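Long-range contact in protease (Helicobacter pylori, PDB 5EUF), which probably acts as a zinc-dependent M16-family protease that cleaves the cytoplasmic domain of human junctional adhesion molecule A, weakening the gastric epithelial barrier: residues L337-K351 / F391-N404. Numbering follows the deposited sequence.
Sequences LKKGEITQAELDKIK and FLDLKVSDLVRVAN
K351 NZ is gripped by two backbone carbonyls near the junction of helices 387-392 and 396-406, bonding L394 O at 2.6 Å and L392 O at 2.9 Å. NZ is tilted 18° from the L394 carbonyl plane and stands well above that of L392, not on a lone pair, and the lysine chain, extended beyond CG, runs over the L392 backbone to get there. Here two pairs of consecutive helices, each joined by a short connection, pack together in an M16 peptidase, away from the annotated catalytic site; helices 344-351 and 396-404 cross nearly at right angles, at 92°. V396, at the start of helix 396-404, splits its two methyls: CG1 meets I342 CB in the loop at 3.6 Å, while CG2 meets L347 CD2 on helix 344-351. I342 CD1 reaches on between V396, L399 and V400. Beside the lysine, I350 CG2 sits at the edge of the F391 ring, 3.6 Å from CZ, and the same phenylalanine packs on V267 and A271 of helix 266-276. At the other end, helix 323-338 closes in a Schellman motif at G340, whose CA lies 3.7 Å from V400 CG2, and L337 CD2 rests on A403 CB. K338 sends its amine away to F407 O, while its CB and CG cross the N404 amide obliquely. Two nearly straight bonds from ND2, both close to the amide plane, fix that amide's rotation: one to V400 O in its own helix and one, 3.1 Å long, to an in-plane lone pair of K338 O.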
loop_
_atom_site.group_PDB
_atom_site.type_symbol
_atom_site.label_atom_id
_atom_site.label_comp_id
_atom_site.label_asym_id
_atom_site.label_seq_id
_atom_site.Cartn_x
_atom_site.Cartn_y
_atom_site.Cartn_z
ATOM N N LEU B 337 -14.502 18.165 -24.823
ATOM C CA LEU B 337 -13.098 18.343 -25.179
ATOM C C LEU B 337 -12.636 17.271 -26.161
ATOM O O LEU B 337 -12.052 17.581 -27.197
ATOM C CB LEU B 337 -12.220 18.315 -23.926
ATOM C CG LEU B 337 -10.715 18.147 -24.154
ATOM C CD1 LEU B 337 -10.150 19.316 -24.937
ATOM C CD2 LEU B 337 -9.987 17.990 -22.828
ATOM N N LYS B 338 -12.907 16.011 -25.833
ATOM C CA LYS B 338 -12.476 14.893 -26.665
ATOM C C LYS B 338 -13.124 14.918 -28.049
ATOM O O LYS B 338 -12.615 14.306 -28.988
ATOM C CB LYS B 338 -12.771 13.561 -25.967
ATOM C CG LYS B 338 -11.809 13.245 -24.831
ATOM C CD LYS B 338 -11.998 11.834 -24.294
ATOM C CE LYS B 338 -13.282 11.701 -23.498
ATOM N NZ LYS B 338 -13.401 10.351 -22.880
ATOM N N LYS B 339 -14.241 15.630 -28.176
ATOM C CA LYS B 339 -14.872 15.825 -29.479
ATOM C C LYS B 339 -14.056 16.798 -30.327
ATOM O O LYS B 339 -14.263 16.909 -31.535
ATOM C CB LYS B 339 -16.308 16.334 -29.321
ATOM C CG LYS B 339 -17.312 15.265 -28.904
ATOM C CD LYS B 339 -18.707 15.852 -28.730
ATOM C CE LYS B 339 -19.726 14.786 -28.342
ATOM N NZ LYS B 339 -20.000 13.828 -29.451
ATOM N N GLY B 340 -13.128 17.501 -29.685
ATOM C CA GLY B 340 -12.234 18.409 -30.382
ATOM C C GLY B 340 -12.730 19.840 -30.411
ATOM O O GLY B 340 -12.329 20.624 -31.273
ATOM N N GLU B 341 -13.599 20.187 -29.468
ATOM C CA GLU B 341 -14.184 21.521 -29.432
ATOM C C GLU B 341 -13.303 22.511 -28.679
ATOM O O GLU B 341 -13.625 22.926 -27.564
ATOM C CB GLU B 341 -15.581 21.480 -28.808
ATOM C CG GLU B 341 -16.606 20.734 -29.650
ATOM C CD GLU B 341 -18.019 20.883 -29.122
ATOM O OE1 GLU B 341 -18.930 20.219 -29.661
ATOM O OE2 GLU B 341 -18.219 21.667 -28.171
ATOM N N ILE B 342 -12.182 22.876 -29.297
ATOM C CA ILE B 342 -11.339 23.954 -28.796
ATOM C C ILE B 342 -11.175 25.023 -29.867
ATOM O O ILE B 342 -10.677 24.742 -30.958
ATOM C CB ILE B 342 -9.949 23.462 -28.384
ATOM C CG1 ILE B 342 -10.043 22.172 -27.571
ATOM C CG2 ILE B 342 -9.220 24.543 -27.605
ATOM C CD1 ILE B 342 -8.695 21.562 -27.272
ATOM N N THR B 343 -11.591 26.245 -29.557
ATOM C CA THR B 343 -11.499 27.337 -30.520
ATOM C C THR B 343 -10.053 27.752 -30.737
ATOM O O THR B 343 -9.210 27.585 -29.853
ATOM C CB THR B 343 -12.296 28.570 -30.068
ATOM O OG1 THR B 343 -11.565 29.270 -29.052
ATOM C CG2 THR B 343 -13.662 28.163 -29.535
ATOM N N GLN B 344 -9.770 28.296 -31.917
ATOM C CA GLN B 344 -8.448 28.837 -32.200
ATOM C C GLN B 344 -8.146 29.992 -31.254
ATOM O O GLN B 344 -6.999 30.193 -30.850
ATOM C CB GLN B 344 -8.349 29.288 -33.657
ATOM C CG GLN B 344 -8.089 28.151 -34.628
ATOM C CD GLN B 344 -6.745 27.484 -34.397
ATOM O OE1 GLN B 344 -5.750 28.151 -34.111
ATOM N NE2 GLN B 344 -6.712 26.161 -34.509
ATOM N N ALA B 345 -9.187 30.738 -30.894
ATOM C CA ALA B 345 -9.063 31.827 -29.933
ATOM C C ALA B 345 -8.638 31.315 -28.556
ATOM O O ALA B 345 -7.801 31.924 -27.895
ATOM C CB ALA B 345 -10.376 32.594 -29.833
ATOM N N GLU B 346 -9.222 30.198 -28.130
ATOM C CA GLU B 346 -8.884 29.605 -26.839
ATOM C C GLU B 346 -7.421 29.187 -26.791
ATOM O O GLU B 346 -6.703 29.514 -25.844
ATOM C CB GLU B 346 -9.780 28.400 -26.541
ATOM C CG GLU B 346 -11.138 28.760 -25.961
ATOM C CD GLU B 346 -11.998 27.543 -25.684
ATOM O OE1 GLU B 346 -12.174 26.709 -26.598
ATOM O OE2 GLU B 346 -12.496 27.422 -24.546
ATOM N N LEU B 347 -6.990 28.463 -27.818
ATOM C CA LEU B 347 -5.609 28.008 -27.920
ATOM C C LEU B 347 -4.633 29.182 -27.917
ATOM O O LEU B 347 -3.534 29.090 -27.374
ATOM C CB LEU B 347 -5.416 27.172 -29.189
ATOM C CG LEU B 347 -3.993 26.685 -29.473
ATOM C CD1 LEU B 347 -3.574 25.616 -28.474
ATOM C CD2 LEU B 347 -3.861 26.179 -30.902
ATOM N N ASP B 348 -5.048 30.291 -28.519
ATOM C CA ASP B 348 -4.191 31.462 -28.627
ATOM C C ASP B 348 -4.028 32.155 -27.279
ATOM O O ASP B 348 -2.949 32.658 -26.959
ATOM C CB ASP B 348 -4.754 32.443 -29.657
ATOM C CG ASP B 348 -3.720 33.435 -30.141
ATOM O OD1 ASP B 348 -2.565 33.022 -30.380
ATOM O OD2 ASP B 348 -4.060 34.628 -30.282
ATOM N N LYS B 349 -5.100 32.180 -26.492
ATOM C CA LYS B 349 -5.062 32.825 -25.184
ATOM C C LYS B 349 -4.134 32.067 -24.246
ATOM O O LYS B 349 -3.463 32.663 -23.405
ATOM C CB LYS B 349 -6.463 32.922 -24.577
ATOM C CG LYS B 349 -6.552 33.917 -23.429
ATOM C CD LYS B 349 -6.055 35.289 -23.874
ATOM C CE LYS B 349 -5.988 36.276 -22.717
ATOM N NZ LYS B 349 -5.465 37.604 -23.157
ATOM N N ILE B 350 -4.101 30.749 -24.400
ATOM C CA ILE B 350 -3.200 29.913 -23.620
ATOM C C ILE B 350 -1.747 30.264 -23.933
ATOM O O ILE B 350 -0.915 30.373 -23.033
ATOM C CB ILE B 350 -3.446 28.414 -23.890
ATOM C CG1 ILE B 350 -4.885 28.041 -23.533
ATOM C CG2 ILE B 350 -2.476 27.555 -23.100
ATOM C CD1 ILE B 350 -5.265 28.385 -22.111
ATOM N N LYS B 351 -1.453 30.463 -25.213
ATOM C CA LYS B 351 -0.084 30.718 -25.646
ATOM C C LYS B 351 0.389 32.127 -25.304
ATOM O O LYS B 351 1.562 32.330 -24.994
ATOM C CB LYS B 351 0.055 30.476 -27.151
ATOM C CG LYS B 351 -0.070 29.017 -27.546
ATOM C CD LYS B 351 0.191 28.813 -29.027
ATOM C CE LYS B 351 -0.001 27.356 -29.418
ATOM N NZ LYS B 351 0.216 27.127 -30.876
ATOM N N PHE B 391 5.677 24.372 -26.608
ATOM C CA PHE B 391 4.381 24.853 -26.147
ATOM C C PHE B 391 3.719 25.729 -27.201
ATOM O O PHE B 391 2.517 25.625 -27.443
ATOM C CB PHE B 391 4.538 25.628 -24.837
ATOM C CG PHE B 391 3.251 25.823 -24.087
ATOM C CD1 PHE B 391 2.407 26.877 -24.391
ATOM C CD2 PHE B 391 2.893 24.958 -23.064
ATOM C CE1 PHE B 391 1.225 27.059 -23.697
ATOM C CE2 PHE B 391 1.713 25.135 -22.366
ATOM C CZ PHE B 391 0.878 26.185 -22.683
ATOM N N LEU B 392 4.513 26.588 -27.831
ATOM C CA LEU B 392 3.990 27.540 -28.804
ATOM C C LEU B 392 3.741 26.894 -30.165
ATOM O O LEU B 392 3.120 27.497 -31.038
ATOM C CB LEU B 392 4.946 28.723 -28.949
ATOM C CG LEU B 392 5.219 29.485 -27.649
ATOM C CD1 LEU B 392 6.173 30.645 -27.887
ATOM C CD2 LEU B 392 3.917 29.968 -27.022
ATOM N N ASP B 393 4.228 25.671 -30.340
ATOM C CA ASP B 393 3.999 24.932 -31.577
ATOM C C ASP B 393 2.859 23.935 -31.411
ATOM O O ASP B 393 2.567 23.160 -32.321
ATOM C CB ASP B 393 5.269 24.204 -32.022
ATOM C CG ASP B 393 6.360 25.152 -32.467
ATOM O OD1 ASP B 393 6.034 26.281 -32.891
ATOM O OD2 ASP B 393 7.546 24.768 -32.396
ATOM N N LEU B 394 2.225 23.949 -30.244
ATOM C CA LEU B 394 1.091 23.072 -29.992
ATOM C C LEU B 394 -0.090 23.456 -30.872
ATOM O O LEU B 394 -0.473 24.621 -30.937
ATOM C CB LEU B 394 0.677 23.117 -28.518
ATOM C CG LEU B 394 1.538 22.366 -27.499
ATOM C CD1 LEU B 394 1.146 22.755 -26.086
ATOM C CD2 LEU B 394 1.406 20.866 -27.689
ATOM N N LYS B 395 -0.654 22.472 -31.561
ATOM C CA LYS B 395 -1.896 22.681 -32.283
ATOM C C LYS B 395 -3.041 22.166 -31.421
ATOM O O LYS B 395 -2.813 21.405 -30.482
ATOM C CB LYS B 395 -1.875 21.976 -33.643
ATOM C CG LYS B 395 -0.860 22.540 -34.634
ATOM C CD LYS B 395 0.434 21.742 -34.631
ATOM C CE LYS B 395 0.196 20.305 -35.068
ATOM N NZ LYS B 395 1.449 19.498 -35.049
ATOM N N VAL B 396 -4.262 22.594 -31.727
ATOM C CA VAL B 396 -5.445 22.111 -31.022
ATOM C C VAL B 396 -5.499 20.588 -31.072
ATOM O O VAL B 396 -5.835 19.932 -30.084
ATOM C CB VAL B 396 -6.741 22.689 -31.624
ATOM C CG1 VAL B 396 -7.963 22.000 -31.033
ATOM C CG2 VAL B 396 -6.808 24.190 -31.403
ATOM N N SER B 397 -5.145 20.038 -32.230
ATOM C CA SER B 397 -5.129 18.595 -32.436
ATOM C C SER B 397 -4.243 17.892 -31.412
ATOM O O SER B 397 -4.565 16.794 -30.959
ATOM C CB SER B 397 -4.658 18.265 -33.854
ATOM O OG SER B 397 -3.380 18.820 -34.109
ATOM N N ASP B 398 -3.134 18.528 -31.046
ATOM C CA ASP B 398 -2.236 17.970 -30.039
ATOM C C ASP B 398 -2.946 17.872 -28.694
ATOM O O ASP B 398 -2.831 16.871 -27.988
ATOM C CB ASP B 398 -0.965 18.814 -29.908
ATOM C CG ASP B 398 -0.070 18.717 -31.130
ATOM O OD1 ASP B 398 -0.052 17.644 -31.771
ATOM O OD2 ASP B 398 0.615 19.714 -31.450
ATOM N N LEU B 399 -3.691 18.916 -28.352
ATOM C CA LEU B 399 -4.442 18.944 -27.105
ATOM C C LEU B 399 -5.543 17.886 -27.096
ATOM O O LEU B 399 -5.824 17.281 -26.064
ATOM C CB LEU B 399 -5.045 20.332 -26.877
ATOM C CG LEU B 399 -4.155 21.425 -26.279
ATOM C CD1 LEU B 399 -2.993 21.779 -27.194
ATOM C CD2 LEU B 399 -4.987 22.660 -25.970
ATOM N N VAL B 400 -6.159 17.662 -28.254
ATOM C CA VAL B 400 -7.267 16.718 -28.363
ATOM C C VAL B 400 -6.765 15.273 -28.417
ATOM O O VAL B 400 -7.396 14.369 -27.867
ATOM C CB VAL B 400 -8.138 17.017 -29.602
ATOM C CG1 VAL B 400 -9.292 16.030 -29.702
ATOM C CG2 VAL B 400 -8.668 18.440 -29.538
ATOM N N ARG B 401 -5.629 15.057 -29.075
ATOM C CA ARG B 401 -4.998 13.738 -29.098
ATOM C C ARG B 401 -4.640 13.288 -27.687
ATOM O O ARG B 401 -4.976 12.179 -27.273
ATOM C CB ARG B 401 -3.738 13.743 -29.966
ATOM C CG ARG B 401 -2.966 12.426 -29.924
ATOM C CD ARG B 401 -1.554 12.564 -30.483
ATOM N NE ARG B 401 -0.668 13.307 -29.588
ATOM C CZ ARG B 401 -0.238 14.545 -29.814
ATOM N NH1 ARG B 401 -0.607 15.187 -30.915
ATOM N NH2 ARG B 401 0.566 15.139 -28.942
ATOM N N VAL B 402 -3.952 14.160 -26.959
ATOM C CA VAL B 402 -3.532 13.878 -25.595
ATOM C C VAL B 402 -4.744 13.660 -24.695
ATOM O O VAL B 402 -4.732 12.792 -23.818
ATOM C CB VAL B 402 -2.660 15.020 -25.039
ATOM C CG1 VAL B 402 -2.361 14.804 -23.569
ATOM C CG2 VAL B 402 -1.369 15.122 -25.831
ATOM N N ALA B 403 -5.795 14.440 -24.934
ATOM C CA ALA B 403 -7.037 14.309 -24.184
ATOM C C ALA B 403 -7.624 12.907 -24.330
ATOM O O ALA B 403 -7.811 12.201 -23.341
ATOM C CB ALA B 403 -8.040 15.354 -24.636
ATOM N N ASN B 404 -7.900 12.504 -25.568
ATOM C CA ASN B 404 -8.468 11.183 -25.830
ATOM C C ASN B 404 -7.543 10.040 -25.426
ATOM O O ASN B 404 -7.993 8.918 -25.187
ATOM C CB ASN B 404 -8.827 11.045 -27.309
ATOM C CG ASN B 404 -10.080 11.805 -27.674
ATOM O OD1 ASN B 404 -11.166 11.231 -27.758
ATOM N ND2 ASN B 404 -9.941 13.108 -27.888
#